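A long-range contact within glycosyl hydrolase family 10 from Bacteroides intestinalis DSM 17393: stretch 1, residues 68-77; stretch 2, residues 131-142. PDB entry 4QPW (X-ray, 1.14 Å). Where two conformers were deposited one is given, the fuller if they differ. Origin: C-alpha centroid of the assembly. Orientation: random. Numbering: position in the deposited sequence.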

# COMPACT_ATOMS: atom_id res chain seq x y z
N LYS A 68 -20.64 -2.35 2.27
CA LYS A 68 -20.26 -2.82 3.61
C LYS A 68 -19.11 -2.04 4.17
O LYS A 68 -18.30 -1.46 3.44
N GLU A 69 -19.03 -1.98 5.50
CA GLU A 69 -17.99 -1.25 6.22
C GLU A 69 -16.81 -2.17 6.62
O GLU A 69 -17.01 -3.25 7.19
N TYR A 70 -15.62 -1.63 6.38
CA TYR A 70 -14.35 -2.35 6.68
C TYR A 70 -13.37 -1.41 7.19
O TYR A 70 -13.52 -0.18 7.16
N LYS A 71 -12.21 -1.96 7.67
CA LYS A 71 -10.99 -1.20 7.83
C LYS A 71 -9.90 -1.74 6.94
O LYS A 71 -9.79 -2.98 6.76
N LEU A 72 -9.11 -0.87 6.38
CA LEU A 72 -7.80 -1.21 5.85
C LEU A 72 -6.77 -1.01 6.98
O LEU A 72 -6.77 0.09 7.61
N LYS A 73 -5.95 -1.98 7.24
CA LYS A 73 -4.83 -1.86 8.20
C LYS A 73 -3.56 -2.06 7.47
O LYS A 73 -3.42 -3.06 6.69
N MET A 74 -2.56 -1.19 7.64
CA MET A 74 -1.25 -1.36 7.04
C MET A 74 -0.18 -1.00 8.01
O MET A 74 -0.31 0.09 8.64
N MET A 75 0.82 -1.80 8.15
CA MET A 75 2.00 -1.43 8.97
C MET A 75 3.08 -0.90 8.05
O MET A 75 3.51 -1.60 7.11
N VAL A 76 3.50 0.33 8.30
CA VAL A 76 4.36 1.12 7.38
C VAL A 76 5.38 1.88 8.18
O VAL A 76 5.08 2.39 9.29
N ARG A 77 6.58 2.01 7.64
CA ARG A 77 7.56 3.03 8.13
C ARG A 77 8.29 3.53 6.89
O ARG A 77 8.30 2.93 5.78
N THR A 131 13.17 5.46 1.44
CA THR A 131 12.75 4.03 1.53
C THR A 131 11.42 3.98 2.27
O THR A 131 11.32 4.52 3.41
N ILE A 132 10.40 3.37 1.65
CA ILE A 132 9.12 2.98 2.31
C ILE A 132 9.16 1.50 2.52
O ILE A 132 9.51 0.71 1.62
N GLN A 133 8.81 1.05 3.73
CA GLN A 133 8.67 -0.38 4.06
C GLN A 133 7.28 -0.68 4.57
O GLN A 133 6.71 0.09 5.37
N ILE A 134 6.70 -1.77 4.04
CA ILE A 134 5.32 -2.19 4.36
C ILE A 134 5.38 -3.60 4.84
O ILE A 134 5.82 -4.52 4.15
N LYS A 135 4.96 -3.83 6.11
CA LYS A 135 5.07 -5.15 6.70
C LYS A 135 3.87 -6.09 6.37
O LYS A 135 4.11 -7.29 6.21
N TYR A 136 2.69 -5.53 6.32
CA TYR A 136 1.46 -6.33 6.06
C TYR A 136 0.37 -5.39 5.69
O TYR A 136 0.42 -4.18 5.98
N VAL A 137 -0.67 -6.00 5.10
CA VAL A 137 -1.93 -5.35 4.80
C VAL A 137 -3.07 -6.25 5.20
O VAL A 137 -3.02 -7.47 4.89
N LYS A 138 -4.05 -5.72 5.91
CA LYS A 138 -5.24 -6.47 6.30
C LYS A 138 -6.48 -5.71 5.91
O LYS A 138 -6.49 -4.48 5.94
N ILE A 139 -7.54 -6.47 5.65
CA ILE A 139 -8.90 -5.91 5.61
C ILE A 139 -9.65 -6.56 6.74
O ILE A 139 -9.63 -7.79 6.89
N THR A 140 -10.33 -5.74 7.56
CA THR A 140 -11.08 -6.23 8.73
C THR A 140 -12.49 -5.66 8.70
O THR A 140 -12.82 -4.72 8.00
N HIS A 141 -13.36 -6.27 9.52
CA HIS A 141 -14.66 -5.66 9.82
C HIS A 141 -14.97 -5.98 11.28
O HIS A 141 -14.44 -6.87 11.90
N SER A 142 -15.93 -5.21 11.82
CA SER A 142 -16.20 -5.30 13.28
C SER A 142 -17.09 -6.38 13.59
O SER A 142 -18.13 -6.42 13.02

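What satisfies the backbone between these antiparallel strands? Paired bonds link Lys71 with Thr140 (Lys71 N to Thr140 O 2.8 Å, Thr140 N to Lys71 O 2.9 Å) and Lys73 with Lys138 (Lys73 N to Lys138 O 2.9 Å, Lys138 N to Lys73 O 2.8 Å). The register then slips: Met75 N reaches Tyr136 O at 3.2 Å, but Met75 O accepts from Lys135 N at 2.8 Å. Beyond this irregularity, Arg77 and Gln133 pair again.

Which side chain holds a polar partner across the contact? Arg77 (chi1 p) extends to Gln133 (chi1 m), whose OE1 accepts from Arg77 NE at 2.7 Å and from Arg77 NH2 at 2.9 Å. Gln133 NE2 is satisfied elsewhere in the structure, as are the amines of Lys71 and Lys73.

What packs on the buried face? Leu72 (t, p) sets CD1 3.7 Å from Val137 CG1, and Met74 (t, t, m) brings CG within 3.9 Å of Ile134 CG2. These apolar contacts need no polar partner.

What covers the Tyr136 ring? Met75 CB lies over its face, 3.7 Å from the ring centroid, on the side shared with Lys73 and Thr140.

Does water join the ends? One water donates to Glu69 O (2.8 Å from its O) and accepts from Ser142 N (3.0 Å), bridging the two stretches beyond the last direct pair, Lys71 with Thr140.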

# COMPACT_ATOMS: atom_id res chain seq x y z
CB LYS A 68 -20.00 -4.29 3.57
CG LYS A 68 -21.23 -5.10 3.19
CD LYS A 68 -21.06 -6.57 3.46
CE LYS A 68 -22.32 -7.37 3.11
NZ LYS A 68 -22.94 -7.08 1.75
CB GLU A 69 -18.60 -0.69 7.50
CG GLU A 69 -19.72 0.36 7.39
CD GLU A 69 -19.31 1.64 6.70
OE1 GLU A 69 -18.21 2.18 7.08
OE2 GLU A 69 -20.10 2.12 5.81
CB TYR A 70 -13.79 -3.00 5.35
CG TYR A 70 -14.73 -3.92 4.65
CD1 TYR A 70 -14.82 -5.25 4.95
CD2 TYR A 70 -15.59 -3.44 3.60
CE1 TYR A 70 -15.65 -6.11 4.29
CE2 TYR A 70 -16.43 -4.27 2.98
CZ TYR A 70 -16.48 -5.61 3.30
OH TYR A 70 -17.33 -6.43 2.59
CB LYS A 71 -10.42 -1.29 9.26
CG LYS A 71 -11.31 -0.67 10.31
CD LYS A 71 -10.71 -0.87 11.70
CE LYS A 71 -11.64 -0.33 12.80
NZ LYS A 71 -11.01 -0.50 14.17
CB LEU A 72 -7.45 -0.27 4.69
CG LEU A 72 -6.04 -0.27 4.18
CD1 LEU A 72 -5.66 -1.58 3.51
CD2 LEU A 72 -5.79 0.93 3.23
CB LYS A 73 -4.94 -2.82 9.36
CG LYS A 73 -6.19 -2.67 10.17
CD LYS A 73 -6.23 -3.51 11.44
CE LYS A 73 -7.49 -3.22 12.26
NZ LYS A 73 -7.50 -3.94 13.54
CB MET A 74 -1.18 -0.47 5.83
CG MET A 74 -0.01 -0.68 4.92
SD MET A 74 0.17 0.52 3.57
CE MET A 74 -1.83 0.44 3.22
CB MET A 75 2.44 -2.57 9.83
CG MET A 75 3.76 -2.26 10.54
SD MET A 75 4.14 -3.20 12.03
CE MET A 75 5.63 -4.01 11.61
CB VAL A 76 3.54 2.12 6.58
CG1 VAL A 76 4.36 2.91 5.57
CG2 VAL A 76 2.34 1.49 5.98
CB ARG A 77 8.48 2.46 9.14
CG ARG A 77 9.44 1.52 8.67
CD ARG A 77 10.52 1.09 9.70
NE ARG A 77 11.61 0.34 9.21
CZ ARG A 77 12.71 -0.15 9.88
NH1 ARG A 77 12.92 0.05 11.22
NH2 ARG A 77 13.58 -0.89 9.16
CB THR A 131 13.77 3.23 2.24
OG1 THR A 131 15.08 3.32 1.55
CG2 THR A 131 13.44 1.73 2.31
CB ILE A 132 7.97 3.41 1.43
CG1 ILE A 132 7.95 4.93 1.27
CG2 ILE A 132 6.68 2.84 2.01
CD1 ILE A 132 6.94 5.38 0.26
CB GLN A 133 9.70 -0.73 5.10
CG GLN A 133 11.16 -0.56 4.56
CD GLN A 133 12.21 -0.95 5.59
OE1 GLN A 133 12.00 -0.78 6.79
NE2 GLN A 133 13.27 -1.50 5.14
CB ILE A 134 4.42 -2.01 3.13
CG1 ILE A 134 4.35 -0.55 2.74
CG2 ILE A 134 3.03 -2.60 3.45
CD1 ILE A 134 3.64 -0.28 1.41
CB LYS A 135 5.16 -4.95 8.23
CG LYS A 135 5.60 -6.09 9.05
CD LYS A 135 7.09 -6.35 8.85
CE LYS A 135 7.61 -7.50 9.74
NZ LYS A 135 9.02 -7.83 9.45
CB TYR A 136 1.05 -7.22 7.28
CG TYR A 136 0.79 -6.45 8.57
CD1 TYR A 136 -0.40 -5.75 8.78
CD2 TYR A 136 1.75 -6.38 9.58
CE1 TYR A 136 -0.65 -5.11 9.97
CE2 TYR A 136 1.53 -5.72 10.74
CZ TYR A 136 0.37 -5.07 10.90
OH TYR A 136 0.07 -4.33 12.12
CB VAL A 137 -2.03 -5.03 3.26
CG1 VAL A 137 -3.29 -4.32 2.96
CG2 VAL A 137 -0.84 -4.20 2.81
CB LYS A 138 -5.27 -6.74 7.83
CG LYS A 138 -4.08 -7.47 8.40
CD LYS A 138 -4.07 -7.64 9.89
CE LYS A 138 -2.81 -8.28 10.41
NZ LYS A 138 -2.80 -8.45 11.89
CB ILE A 139 -9.64 -6.22 4.29
CG1 ILE A 139 -8.91 -5.66 3.05
CG2 ILE A 139 -11.07 -5.76 4.35
CD1 ILE A 139 -8.74 -4.22 2.98
CB THR A 140 -10.37 -5.88 10.05
OG1 THR A 140 -10.45 -4.50 10.33
CG2 THR A 140 -8.93 -6.31 10.04
CB HIS A 141 -15.78 -6.19 8.88
CG HIS A 141 -16.10 -7.57 9.14
ND1 HIS A 141 -15.41 -8.61 8.62
CD2 HIS A 141 -17.07 -8.15 9.88
CE1 HIS A 141 -15.86 -9.77 9.02
NE2 HIS A 141 -16.90 -9.51 9.81
CB SER A 142 -16.88 -4.01 13.61
OG SER A 142 -15.85 -3.11 13.77
O HOH W 1 -17.04 -3.09 10.03